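Local coordinates for protein MIP07328p (Drosophila melanogaster, PDB 6FKK) that acts as a semaphorin axon guidance cue with chemorepellent activity, probably signalling between cells by binding semaphorin receptors through its extracellular sema domain, at residues N152-Y163 against D196-V207. Sequence-based numbering, arbitrary orientation.
With NAG (2-acetamido-2-deoxy-beta-D-glucopyranose), chain E.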
loop_
_atom_site.group_PDB
_atom_site.type_symbol
_atom_site.label_atom_id
_atom_site.label_comp_id
_atom_site.label_asym_id
_atom_site.label_seq_id
_atom_site.Cartn_x
_atom_site.Cartn_y
_atom_site.Cartn_z
ATOM N N ASN A 152 9.342 -3.935 -6.515
ATOM C CA ASN A 152 9.706 -2.530 -6.627
ATOM C C ASN A 152 8.730 -1.728 -7.479
ATOM O O ASN A 152 8.853 -0.500 -7.540
ATOM C CB ASN A 152 11.118 -2.392 -7.221
ATOM C CG ASN A 152 11.200 -2.916 -8.644
ATOM O OD1 ASN A 152 10.392 -3.755 -9.043
ATOM N ND2 ASN A 152 12.166 -2.429 -9.424
ATOM N N SER A 153 7.768 -2.385 -8.129
ATOM C CA SER A 153 6.913 -1.749 -9.121
ATOM C C SER A 153 5.450 -2.080 -8.856
ATOM O O SER A 153 5.127 -3.111 -8.259
ATOM C CB SER A 153 7.299 -2.190 -10.542
ATOM O OG SER A 153 7.184 -3.594 -10.694
ATOM N N THR A 154 4.565 -1.195 -9.318
ATOM C CA THR A 154 3.131 -1.323 -9.093
ATOM C C THR A 154 2.386 -0.887 -10.350
ATOM O O THR A 154 2.989 -0.458 -11.340
ATOM C CB THR A 154 2.685 -0.500 -7.878
ATOM O OG1 THR A 154 1.332 -0.833 -7.542
ATOM C CG2 THR A 154 2.773 0.990 -8.185
ATOM N N TYR A 155 1.059 -0.993 -10.308
ATOM C CA TYR A 155 0.229 -0.630 -11.449
ATOM C C TYR A 155 -1.177 -0.323 -10.958
ATOM O O TYR A 155 -1.509 -0.526 -9.788
ATOM C CB TYR A 155 0.202 -1.744 -12.501
ATOM C CG TYR A 155 -0.595 -2.961 -12.080
ATOM C CD1 TYR A 155 -0.030 -3.941 -11.276
ATOM C CD2 TYR A 155 -1.913 -3.127 -12.486
ATOM C CE1 TYR A 155 -0.756 -5.053 -10.888
ATOM C CE2 TYR A 155 -2.647 -4.236 -12.103
ATOM C CZ TYR A 155 -2.064 -5.196 -11.304
ATOM O OH TYR A 155 -2.790 -6.301 -10.920
ATOM N N ALA A 156 -2.008 0.157 -11.882
ATOM C CA ALA A 156 -3.404 0.453 -11.585
ATOM C C ALA A 156 -4.173 0.545 -12.894
ATOM O O ALA A 156 -3.771 1.285 -13.798
ATOM C CB ALA A 156 -3.539 1.756 -10.791
ATOM N N PHE A 157 -5.270 -0.204 -12.992
ATOM C CA PHE A 157 -6.115 -0.221 -14.183
ATOM C C PHE A 157 -7.290 0.722 -13.949
ATOM O O PHE A 157 -8.203 0.408 -13.178
ATOM C CB PHE A 157 -6.592 -1.640 -14.485
ATOM C CG PHE A 157 -7.173 -1.808 -15.861
ATOM C CD1 PHE A 157 -6.349 -2.023 -16.953
ATOM C CD2 PHE A 157 -8.543 -1.762 -16.061
ATOM C CE1 PHE A 157 -6.879 -2.182 -18.220
ATOM C CE2 PHE A 157 -9.080 -1.922 -17.326
ATOM C CZ PHE A 157 -8.246 -2.132 -18.406
ATOM N N ALA A 158 -7.271 1.874 -14.620
ATOM C CA ALA A 158 -8.257 2.925 -14.408
ATOM C C ALA A 158 -8.882 3.332 -15.734
ATOM O O ALA A 158 -8.167 3.681 -16.679
ATOM C CB ALA A 158 -7.623 4.143 -13.729
ATOM N N ASP A 159 -10.216 3.292 -15.790
ATOM C CA ASP A 159 -10.988 3.727 -16.957
ATOM C C ASP A 159 -10.511 3.044 -18.237
ATOM O O ASP A 159 -10.393 3.667 -19.295
ATOM C CB ASP A 159 -10.952 5.247 -17.106
ATOM C CG ASP A 159 -11.883 5.948 -16.136
ATOM O OD1 ASP A 159 -12.451 5.267 -15.255
ATOM O OD2 ASP A 159 -12.052 7.179 -16.262
ATOM N N GLY A 160 -10.230 1.744 -18.136
ATOM C CA GLY A 160 -9.889 0.930 -19.282
ATOM C C GLY A 160 -8.446 0.988 -19.738
ATOM O O GLY A 160 -8.125 0.410 -20.784
ATOM N N HIS A 161 -7.566 1.660 -19.001
ATOM C CA HIS A 161 -6.161 1.753 -19.368
ATOM C C HIS A 161 -5.294 1.310 -18.199
ATOM O O HIS A 161 -5.696 1.380 -17.036
ATOM C CB HIS A 161 -5.778 3.176 -19.801
ATOM C CG HIS A 161 -6.421 3.607 -21.081
ATOM N ND1 HIS A 161 -5.839 3.398 -22.313
ATOM C CD2 HIS A 161 -7.596 4.233 -21.322
ATOM C CE1 HIS A 161 -6.629 3.878 -23.258
ATOM N NE2 HIS A 161 -7.702 4.390 -22.683
ATOM N N LEU A 162 -4.088 0.850 -18.527
ATOM C CA LEU A 162 -3.138 0.356 -17.539
ATOM C C LEU A 162 -2.112 1.443 -17.240
ATOM O O LEU A 162 -1.367 1.861 -18.133
ATOM C CB LEU A 162 -2.447 -0.913 -18.039
ATOM C CG LEU A 162 -1.392 -1.522 -17.113
ATOM C CD1 LEU A 162 -2.007 -1.887 -15.777
ATOM C CD2 LEU A 162 -0.753 -2.738 -17.761
ATOM N N TYR A 163 -2.078 1.896 -15.990
ATOM C CA TYR A 163 -1.122 2.904 -15.535
ATOM C C TYR A 163 -0.009 2.180 -14.787
ATOM O O TYR A 163 -0.165 1.815 -13.618
ATOM C CB TYR A 163 -1.809 3.954 -14.667
ATOM C CG TYR A 163 -2.726 4.866 -15.449
ATOM C CD1 TYR A 163 -3.991 4.446 -15.835
ATOM C CD2 TYR A 163 -2.322 6.144 -15.811
ATOM C CE1 TYR A 163 -4.830 5.270 -16.558
ATOM C CE2 TYR A 163 -3.157 6.979 -16.533
ATOM C CZ TYR A 163 -4.409 6.536 -16.904
ATOM O OH TYR A 163 -5.245 7.355 -17.625
ATOM N N ASP A 196 11.497 3.301 -5.894
ATOM C CA ASP A 196 10.923 1.998 -5.577
ATOM C C ASP A 196 9.448 2.223 -5.275
ATOM O O ASP A 196 9.106 2.821 -4.249
ATOM C CB ASP A 196 11.636 1.339 -4.395
ATOM C CG ASP A 196 13.074 0.963 -4.709
ATOM O OD1 ASP A 196 13.532 1.217 -5.844
ATOM O OD2 ASP A 196 13.750 0.411 -3.816
ATOM N N PHE A 197 8.580 1.762 -6.170
ATOM C CA PHE A 197 7.154 2.026 -6.048
ATOM C C PHE A 197 6.499 1.051 -5.078
ATOM O O PHE A 197 6.879 -0.120 -4.985
ATOM C CB PHE A 197 6.477 1.943 -7.416
ATOM C CG PHE A 197 7.016 2.923 -8.417
ATOM C CD1 PHE A 197 6.493 4.203 -8.503
ATOM C CD2 PHE A 197 8.049 2.569 -9.269
ATOM C CE1 PHE A 197 6.986 5.109 -9.421
ATOM C CE2 PHE A 197 8.548 3.472 -10.190
ATOM C CZ PHE A 197 8.016 4.744 -10.266
ATOM N N VAL A 198 5.500 1.549 -4.350
ATOM C CA VAL A 198 4.797 0.757 -3.348
ATOM C C VAL A 198 3.298 0.682 -3.588
ATOM O O VAL A 198 2.619 -0.096 -2.901
ATOM C CB VAL A 198 5.070 1.277 -1.919
ATOM C CG1 VAL A 198 6.566 1.413 -1.665
ATOM C CG2 VAL A 198 4.353 2.597 -1.687
ATOM N N GLY A 199 2.749 1.457 -4.522
ATOM C CA GLY A 199 1.323 1.387 -4.781
ATOM C C GLY A 199 0.788 2.440 -5.728
ATOM O O GLY A 199 1.439 3.458 -5.980
ATOM N N ALA A 200 -0.410 2.200 -6.259
ATOM C CA ALA A 200 -1.065 3.126 -7.171
ATOM C C ALA A 200 -2.563 3.092 -6.911
ATOM O O ALA A 200 -3.161 2.013 -6.873
ATOM C CB ALA A 200 -0.767 2.774 -8.633
ATOM N N ILE A 201 -3.163 4.267 -6.724
ATOM C CA ILE A 201 -4.583 4.385 -6.413
ATOM C C ILE A 201 -5.228 5.345 -7.402
ATOM O O ILE A 201 -4.691 6.427 -7.664
ATOM C CB ILE A 201 -4.823 4.875 -4.973
ATOM C CG1 ILE A 201 -3.984 4.080 -3.967
ATOM C CG2 ILE A 201 -6.294 4.762 -4.633
ATOM C CD1 ILE A 201 -4.468 2.666 -3.745
ATOM N N GLU A 202 -6.381 4.954 -7.937
ATOM C CA GLU A 202 -7.194 5.828 -8.772
ATOM C C GLU A 202 -8.133 6.645 -7.893
ATOM O O GLU A 202 -8.721 6.120 -6.942
ATOM C CB GLU A 202 -7.998 5.005 -9.782
ATOM C CG GLU A 202 -8.966 5.812 -10.635
ATOM C CD GLU A 202 -10.007 4.942 -11.318
ATOM O OE1 GLU A 202 -10.012 3.716 -11.076
ATOM O OE2 GLU A 202 -10.823 5.485 -12.094
ATOM N N ARG A 203 -8.274 7.931 -8.213
ATOM C CA ARG A 203 -9.112 8.811 -7.398
ATOM C C ARG A 203 -9.451 10.074 -8.175
ATOM O O ARG A 203 -8.545 10.807 -8.587
ATOM C CB ARG A 203 -8.407 9.166 -6.090
ATOM C CG ARG A 203 -9.186 10.114 -5.193
ATOM C CD ARG A 203 -10.318 9.402 -4.471
ATOM N NE ARG A 203 -10.939 10.262 -3.468
ATOM C CZ ARG A 203 -11.763 9.829 -2.522
ATOM N NH1 ARG A 203 -12.064 8.540 -2.443
ATOM N NH2 ARG A 203 -12.283 10.683 -1.650
ATOM N N ASN A 204 -10.750 10.318 -8.370
ATOM C CA ASN A 204 -11.280 11.613 -8.810
ATOM C C ASN A 204 -10.625 12.097 -10.103
ATOM O O ASN A 204 -10.202 13.249 -10.222
ATOM C CB ASN A 204 -11.132 12.661 -7.703
ATOM C CG ASN A 204 -12.036 12.390 -6.518
ATOM O OD1 ASN A 204 -13.083 11.758 -6.653
ATOM N ND2 ASN A 204 -11.638 12.875 -5.347
ATOM N N GLY A 205 -10.552 11.207 -11.086
ATOM C CA GLY A 205 -9.964 11.565 -12.356
ATOM C C GLY A 205 -8.452 11.583 -12.381
ATOM O O GLY A 205 -7.869 11.842 -13.441
ATOM N N TYR A 206 -7.800 11.324 -11.251
ATOM C CA TYR A 206 -6.353 11.204 -11.179
ATOM C C TYR A 206 -5.962 9.748 -10.952
ATOM O O TYR A 206 -6.788 8.900 -10.598
ATOM C CB TYR A 206 -5.775 12.068 -10.050
ATOM C CG TYR A 206 -6.113 13.538 -10.131
ATOM C CD1 TYR A 206 -5.396 14.390 -10.958
ATOM C CD2 TYR A 206 -7.137 14.078 -9.361
ATOM C CE1 TYR A 206 -5.697 15.737 -11.030
ATOM C CE2 TYR A 206 -7.448 15.426 -9.427
ATOM C CZ TYR A 206 -6.724 16.249 -10.264
ATOM O OH TYR A 206 -7.024 17.591 -10.338
ATOM N N VAL A 207 -4.681 9.469 -11.168
ATOM C CA VAL A 207 -4.054 8.230 -10.731
ATOM C C VAL A 207 -2.882 8.617 -9.844
ATOM O O VAL A 207 -1.962 9.314 -10.290
ATOM C CB VAL A 207 -3.592 7.359 -11.910
ATOM C CG1 VAL A 207 -2.894 6.113 -11.394
ATOM C CG2 VAL A 207 -4.777 6.977 -12.778
HETATM C C1 NAG E . 13.172 -1.457 -9.080
HETATM C C2 NAG E . 14.541 -2.123 -9.320
HETATM C C3 NAG E . 15.678 -1.102 -9.255
HETATM C C4 NAG E . 15.389 0.094 -10.151
HETATM C C5 NAG E . 14.039 0.687 -9.776
HETATM C C6 NAG E . 13.649 1.864 -10.640
HETATM C C7 NAG E . 14.913 -3.044 -7.056
HETATM C C8 NAG E . 15.144 -4.294 -6.262
HETATM N N2 NAG E . 14.771 -3.210 -8.379
HETATM O O3 NAG E . 16.889 -1.728 -9.664
HETATM O O4 NAG E . 16.401 1.081 -9.992
HETATM O O5 NAG E . 13.025 -0.313 -9.943
HETATM O O6 NAG E . 14.779 2.654 -10.982
HETATM O O7 NAG E . 14.855 -1.939 -6.521
#
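V207 lays CG2 squarely over the ring of Y163, a CH-pi contact 3.8 Å from methyl to ring centroid and only 5° off the ring normal. With CG1 of V207 anti to the backbone N, CG2 sits beside that N and meets the ring. Beside this pair small residues let two sheets close together: A156 CB meets A200 CB at 3.7 Å, A158 CB rests against V207 CG2 at 4.1 Å, and T154 lowers CG2 onto the backbone of G199, where T154 CG2 lies 3.5 Å from G199 C.

The polar contacts lie toward the two ends. One backbone hydrogen bond joins the segments, from F197 N to N152 O at 2.7 Å, bent to 138° at the hydrogen. N152 also carries an N-linked N-acetylglucosamine through ND2, and D196 flanks the sugar's acetamido group. At the far end D159 and E202 bring carboxylates together with planes nearly perpendicular; K234 forms salt bridges with both, which should offset their repulsion.

Strands 154-158 and 196-203 run almost parallel, 11° apart, yet belong to separate sheets, as expected of neighbouring blades in the sema beta-propeller. Each turns back through a type I' beta turn (A158 to H161 and R203 to Y206), making a beta hairpin with strand 161-165 or 206-214; F209 of the latter touches Y163 and A200, while V198 packs on strand 265-279 beyond.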